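Local coordinates for protein putative agmatinase (Clostridium difficile, PDB 3LHL) that probably hydrolyses agmatine to putrescine and urea, as a manganese-dependent member of the agmatinase subfamily of the arginase family, at residues A[96-101]-A[119-124]. Numbering follows the deposited sequence.
Sequences GEHLVT and HFDAHT. With MN (manganese (II) ion), chain B; MN (manganese (II) ion), chain C.
His98 ND1 and Asp121 OD2 share one manganese ion, that of chain B, across the two segments. His98 CB points at segment 119-124 and already lies 3.6 Å from the manganese ion of chain B. Next along, His98 CG comes to 3.3 Å from the manganese of chain B, and His98 ND1 bonds to this manganese of chain B at 2.2 Å. From the other segment Asp121 OD2 binds the manganese of chain B, also at 2.2 Å. With the metal between them, His98 ND1 and Asp121 OD2 are held 3.2 Å apart without a hydrogen bond; the carboxylate sits at the edge of the imidazole, the two planes only 23° apart. His98 CE1 has Asp121 OD2 beside it and meets His119 CE1 at 3.3 Å, the two rings touching rim to rim, neither over the other's face. His119 gets there because its CG is anti to the backbone N (chi1 174°), although its CB does not face His98. At the far corner His98 NE2 is hydrogen-bonded to Thr200 OG1, which, with the metal on ND1, should help fix the ring's rotation.

This is the binuclear manganese centre of the arginase fold, built on loops at the C-terminal ends of the parallel strands 90-95 and 115-120. Asp125 and Asp202 complete the protein ligands of the first ion.

Asp121 bridges the pair: its OD1 binds the manganese ion of chain C, which His123 ND1 also grips, at 2.4 Å, alongside Asp202 and Asp204. Asp121 OD1 also accepts from His123 N at 2.8 Å, closing an Asx turn with a nearly straight bond that arrives from above the carboxylate plane.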
loop_
_atom_site.group_PDB
_atom_site.type_symbol
_atom_site.label_atom_id
_atom_site.label_comp_id
_atom_site.label_asym_id
_atom_site.label_seq_id
_atom_site.Cartn_x
_atom_site.Cartn_y
_atom_site.Cartn_z
ATOM N N GLY A 96 8.785 2.984 1.665
ATOM C CA GLY A 96 9.378 3.854 0.688
ATOM C C GLY A 96 8.884 3.227 -0.602
ATOM O O GLY A 96 7.676 3.168 -0.829
ATOM N N GLU A 97 9.790 2.708 -1.423
ATOM C CA GLU A 97 9.377 2.117 -2.692
ATOM C C GLU A 97 8.430 0.930 -2.558
ATOM O O GLU A 97 8.337 0.288 -1.503
ATOM C CB GLU A 97 10.593 1.723 -3.523
ATOM C CG GLU A 97 11.431 0.634 -2.937
ATOM C CD GLU A 97 12.554 0.235 -3.869
ATOM O OE1 GLU A 97 13.428 1.089 -4.148
ATOM O OE2 GLU A 97 12.554 -0.930 -4.325
ATOM N N HIS A 98 7.734 0.636 -3.648
ATOM C CA HIS A 98 6.750 -0.436 -3.661
ATOM C C HIS A 98 7.305 -1.848 -3.469
ATOM O O HIS A 98 6.564 -2.766 -3.143
ATOM C CB HIS A 98 5.936 -0.359 -4.953
ATOM C CG HIS A 98 4.505 -0.762 -4.786
ATOM N ND1 HIS A 98 3.536 -0.474 -5.721
ATOM C CD2 HIS A 98 3.880 -1.431 -3.790
ATOM C CE1 HIS A 98 2.374 -0.945 -5.308
ATOM N NE2 HIS A 98 2.556 -1.531 -4.140
ATOM N N LEU A 99 8.606 -2.031 -3.646
ATOM C CA LEU A 99 9.165 -3.369 -3.482
ATOM C C LEU A 99 8.990 -3.919 -2.061
ATOM O O LEU A 99 8.879 -5.131 -1.883
ATOM C CB LEU A 99 10.645 -3.388 -3.878
ATOM C CG LEU A 99 11.328 -4.762 -3.881
ATOM C CD1 LEU A 99 10.583 -5.737 -4.789
ATOM C CD2 LEU A 99 12.764 -4.599 -4.344
ATOM N N VAL A 100 8.947 -3.038 -1.058
ATOM C CA VAL A 100 8.790 -3.481 0.331
ATOM C C VAL A 100 7.542 -4.341 0.520
ATOM O O VAL A 100 7.445 -5.110 1.475
ATOM C CB VAL A 100 8.708 -2.287 1.333
ATOM C CG1 VAL A 100 9.939 -1.400 1.199
ATOM C CG2 VAL A 100 7.434 -1.496 1.110
ATOM N N THR A 101 6.590 -4.196 -0.394
ATOM C CA THR A 101 5.351 -4.954 -0.345
ATOM C C THR A 101 5.550 -6.458 -0.594
ATOM O O THR A 101 4.807 -7.281 -0.056
ATOM C CB THR A 101 4.350 -4.399 -1.386
ATOM O OG1 THR A 101 3.949 -3.079 -0.999
ATOM C CG2 THR A 101 3.118 -5.292 -1.494
ATOM N N HIS A 119 -4.904 -3.763 -5.280
ATOM C CA HIS A 119 -3.798 -2.907 -5.697
ATOM C C HIS A 119 -4.194 -1.557 -6.317
ATOM O O HIS A 119 -4.843 -1.510 -7.361
ATOM C CB HIS A 119 -2.950 -3.728 -6.677
ATOM C CG HIS A 119 -1.840 -2.975 -7.342
ATOM N ND1 HIS A 119 -0.853 -2.314 -6.639
ATOM C CD2 HIS A 119 -1.518 -2.846 -8.652
ATOM C CE1 HIS A 119 0.030 -1.816 -7.487
ATOM N NE2 HIS A 119 -0.349 -2.125 -8.714
ATOM N N PHE A 120 -3.805 -0.468 -5.661
ATOM C CA PHE A 120 -4.073 0.885 -6.151
ATOM C C PHE A 120 -2.740 1.432 -6.643
ATOM O O PHE A 120 -1.735 1.390 -5.925
ATOM C CB PHE A 120 -4.644 1.763 -5.032
ATOM C CG PHE A 120 -6.102 1.513 -4.756
ATOM C CD1 PHE A 120 -7.085 2.121 -5.534
ATOM C CD2 PHE A 120 -6.493 0.644 -3.742
ATOM C CE1 PHE A 120 -8.440 1.865 -5.307
ATOM C CE2 PHE A 120 -7.849 0.380 -3.507
ATOM C CZ PHE A 120 -8.821 0.989 -4.288
ATOM N N ASP A 121 -2.730 1.962 -7.858
ATOM C CA ASP A 121 -1.479 2.431 -8.431
ATOM C C ASP A 121 -1.729 3.177 -9.738
ATOM O O ASP A 121 -2.779 3.016 -10.371
ATOM C CB ASP A 121 -0.600 1.207 -8.731
ATOM C CG ASP A 121 0.892 1.494 -8.621
ATOM O OD1 ASP A 121 1.384 2.449 -9.268
ATOM O OD2 ASP A 121 1.569 0.741 -7.886
ATOM N N ALA A 122 -0.754 3.984 -10.142
ATOM C CA ALA A 122 -0.838 4.705 -11.402
ATOM C C ALA A 122 -0.166 3.790 -12.422
ATOM O O ALA A 122 -0.431 3.874 -13.628
ATOM C CB ALA A 122 -0.091 6.011 -11.307
ATOM N N HIS A 123 0.688 2.900 -11.915
ATOM C CA HIS A 123 1.432 1.957 -12.746
ATOM C C HIS A 123 1.020 0.504 -12.523
ATOM O O HIS A 123 0.626 0.119 -11.417
ATOM C CB HIS A 123 2.933 2.108 -12.479
ATOM C CG HIS A 123 3.388 3.531 -12.437
ATOM N ND1 HIS A 123 3.357 4.287 -11.284
ATOM C CD2 HIS A 123 3.798 4.364 -13.424
ATOM C CE1 HIS A 123 3.725 5.525 -11.564
ATOM N NE2 HIS A 123 3.997 5.598 -12.856
ATOM N N THR A 124 1.132 -0.299 -13.579
ATOM C CA THR A 124 0.779 -1.714 -13.525
ATOM C C THR A 124 1.731 -2.510 -12.631
ATOM O O THR A 124 1.300 -3.385 -11.877
ATOM C CB THR A 124 0.806 -2.366 -14.940
ATOM O OG1 THR A 124 2.164 -2.496 -15.383
ATOM C CG2 THR A 124 0.025 -1.520 -15.950
HETATM MN MN MN B . 3.703 0.846 -7.502
HETATM MN MN MN C . 3.293 3.705 -8.931
#